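Long-range contact in UL37 (Suid herpesvirus 1, PDB 4K70), which is an inner tegument protein thought to be essential for the control of viral trafficking, represented here by its N-terminal half: residues L192-A197 against V337-V341. Residues are numbered along the deposited sequence; the frame is centred on the assembly and turned at random.
Sequences LPLALA and VEALV
Both segments are alpha-helical, 192-197 within helix 191-201 and 337-341 within helix 333-342. Their axes approach to 9.6 Å and cross at -50°, N-to-C directions 50° apart; the nearest alpha carbons, CA of Ala-197 and CA of Val-341, lie 6.4 Å apart. Pro-193 fits the first turn of its helix, where its nitrogen need not donate; O of Pro-193 accepts from N of Ala-197 at 3.0 Å.

No hydrogen bond links the segments; the interface is apolar. Leu-196, chi1 m and chi2 t, reaches between Val-337 and Val-341, one turn apart: its CD1 lies 3.7 Å from CG1 of Val-337 and its CB 3.6 Å from CG1 of Val-341. CD1 also rests 3.6 Å from CA of the exposed Glu-338. Both valines, chi1 t, are beta-branched and fill the gap without long, flexible chains. Val-341 CG1 sits 3.7 Å from N of Ala-197, whose small methyl leaves room. Leu-192 CD2 meets Val-337 CG1 at 4.0 Å. The Pro-193 ring packs on both valines, CG to Val-337 CG1 and CB to Val-341 CG2 each 4.4 Å.

Leu-385 touches Pro-193 and Val-337; the Pro-193 side chain lies about 8 Å from that of Asp-386, a calcium ligand, and about 7 Å from a bound sodium ion. The contact joins two sequence-distant helices through a buried aliphatic seam, characteristic of the hydrophobic core of an all-helical fold.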
ATOM      1  N   LEU A 192       2.767  -5.534  -9.668  1.00 26.16           N
ATOM      2  CA  LEU A 192       3.602  -4.713 -10.553  1.00 25.66           C
ATOM      3  C   LEU A 192       4.933  -5.400 -10.943  1.00 22.97           C
ATOM      4  O   LEU A 192       5.240  -5.531 -12.126  1.00 23.73           O
ATOM      5  CB  LEU A 192       3.829  -3.323  -9.950  1.00 20.49           C
ATOM      6  CG  LEU A 192       4.827  -2.413 -10.682  1.00 26.94           C
ATOM      7  CD1 LEU A 192       4.374  -2.148 -12.109  1.00 21.38           C
ATOM      8  CD2 LEU A 192       5.031  -1.114  -9.906  1.00 22.07           C
ATOM      9  N   PRO A 193       5.714  -5.855  -9.951  1.00 22.20           N
ATOM     10  CA  PRO A 193       6.980  -6.555 -10.236  1.00 24.10           C
ATOM     11  C   PRO A 193       6.782  -7.825 -11.065  1.00 27.98           C
ATOM     12  O   PRO A 193       7.651  -8.197 -11.856  1.00 22.73           O
ATOM     13  CB  PRO A 193       7.484  -6.956  -8.847  1.00 27.85           C
ATOM     14  CG  PRO A 193       6.835  -6.019  -7.909  1.00 28.31           C
ATOM     15  CD  PRO A 193       5.524  -5.608  -8.515  1.00 22.89           C
ATOM     16  N   LEU A 194       5.656  -8.503 -10.861  1.00 27.02           N
ATOM     17  CA  LEU A 194       5.328  -9.682 -11.651  1.00 25.86           C
ATOM     18  C   LEU A 194       5.071  -9.293 -13.104  1.00 24.88           C
ATOM     19  O   LEU A 194       5.630  -9.899 -14.014  1.00 26.74           O
ATOM     20  CB  LEU A 194       4.111 -10.428 -11.059  1.00 24.10           C
ATOM     21  CG  LEU A 194       3.499 -11.499 -11.960  1.00 28.03           C
ATOM     22  CD1 LEU A 194       4.532 -12.544 -12.331  1.00 27.19           C
ATOM     23  CD2 LEU A 194       2.274 -12.162 -11.302  1.00 28.32           C
ATOM     24  N   ALA A 195       4.208  -8.297 -13.316  1.00 25.69           N
ATOM     25  CA  ALA A 195       3.928  -7.786 -14.662  1.00 27.11           C
ATOM     26  C   ALA A 195       5.205  -7.305 -15.369  1.00 28.24           C
ATOM     27  O   ALA A 195       5.421  -7.572 -16.558  1.00 27.25           O
ATOM     28  CB  ALA A 195       2.911  -6.646 -14.601  1.00 24.90           C
ATOM     29  N   LEU A 196       6.041  -6.579 -14.638  1.00 21.53           N
ATOM     30  CA  LEU A 196       7.313  -6.114 -15.205  1.00 24.06           C
ATOM     31  C   LEU A 196       8.227  -7.271 -15.609  1.00 28.15           C
ATOM     32  O   LEU A 196       8.854  -7.221 -16.666  1.00 27.20           O
ATOM     33  CB  LEU A 196       8.022  -5.164 -14.241  1.00 19.99           C
ATOM     34  CG  LEU A 196       7.327  -3.804 -14.083  1.00 28.63           C
ATOM     35  CD1 LEU A 196       7.877  -3.004 -12.910  1.00 25.02           C
ATOM     36  CD2 LEU A 196       7.403  -3.007 -15.374  1.00 28.02           C
ATOM     37  N   ALA A 197       8.304  -8.318 -14.784  1.00 22.57           N
ATOM     38  CA  ALA A 197       9.157  -9.451 -15.132  1.00 22.82           C
ATOM     39  C   ALA A 197       8.609 -10.216 -16.337  1.00 24.84           C
ATOM     40  O   ALA A 197       9.365 -10.681 -17.198  1.00 26.11           O
ATOM     41  CB  ALA A 197       9.354 -10.387 -13.930  1.00 24.83           C
ATOM     42  N   VAL A 337      10.609   0.987  -9.671  1.00 19.18           N
ATOM     43  CA  VAL A 337      10.389  -0.453  -9.782  1.00 19.39           C
ATOM     44  C   VAL A 337      10.590  -0.944 -11.211  1.00 20.56           C
ATOM     45  O   VAL A 337      11.126  -2.019 -11.428  1.00 19.08           O
ATOM     46  CB  VAL A 337       8.992  -0.855  -9.287  1.00 21.06           C
ATOM     47  CG1 VAL A 337       8.814  -2.358  -9.428  1.00 19.45           C
ATOM     48  CG2 VAL A 337       8.816  -0.413  -7.847  1.00 19.83           C
ATOM     49  N   GLU A 338      10.180  -0.147 -12.192  1.00 20.37           N
ATOM     50  CA  GLU A 338      10.433  -0.519 -13.587  1.00 22.97           C
ATOM     51  C   GLU A 338      11.935  -0.561 -13.886  1.00 24.49           C
ATOM     52  O   GLU A 338      12.413  -1.428 -14.619  1.00 23.92           O
ATOM     53  CB  GLU A 338       9.737   0.448 -14.556  1.00 25.88           C
ATOM     54  CG  GLU A 338      10.132   0.207 -16.013  1.00 30.59           C
ATOM     55  CD  GLU A 338       9.184   0.871 -16.998  1.00 46.27           C
ATOM     56  OE1 GLU A 338       8.265   1.586 -16.546  1.00 48.30           O
ATOM     57  OE2 GLU A 338       9.352   0.670 -18.223  1.00 55.70           O
ATOM     58  N   ALA A 339      12.676   0.378 -13.312  1.00 21.07           N
ATOM     59  CA  ALA A 339      14.115   0.435 -13.523  1.00 22.86           C
ATOM     60  C   ALA A 339      14.770  -0.789 -12.912  1.00 24.84           C
ATOM     61  O   ALA A 339      15.660  -1.395 -13.521  1.00 23.81           O
ATOM     62  CB  ALA A 339      14.691   1.696 -12.913  1.00 24.52           C
ATOM     63  N   LEU A 340      14.330  -1.152 -11.710  1.00 22.06           N
ATOM     64  CA  LEU A 340      14.951  -2.267 -10.990  1.00 21.15           C
ATOM     65  C   LEU A 340      14.689  -3.586 -11.685  1.00 21.40           C
ATOM     66  O   LEU A 340      15.614  -4.305 -12.029  1.00 23.28           O
ATOM     67  CB  LEU A 340      14.434  -2.329  -9.558  1.00 22.23           C
ATOM     68  CG  LEU A 340      14.936  -1.199  -8.663  1.00 24.00           C
ATOM     69  CD1 LEU A 340      14.081  -1.090  -7.409  1.00 19.23           C
ATOM     70  CD2 LEU A 340      16.392  -1.456  -8.294  1.00 19.37           C
ATOM     71  N   VAL A 341      13.415  -3.907 -11.881  1.00 21.65           N
ATOM     72  CA  VAL A 341      13.027  -5.211 -12.400  1.00 21.58           C
ATOM     73  C   VAL A 341      13.513  -5.437 -13.832  1.00 22.12           C
ATOM     74  O   VAL A 341      13.959  -6.527 -14.178  1.00 22.07           O
ATOM     75  CB  VAL A 341      11.486  -5.387 -12.336  1.00 21.92           C
ATOM     76  CG1 VAL A 341      11.083  -6.697 -12.985  1.00 21.08           C
ATOM     77  CG2 VAL A 341      11.001  -5.291 -10.879  1.00 20.19           C
TER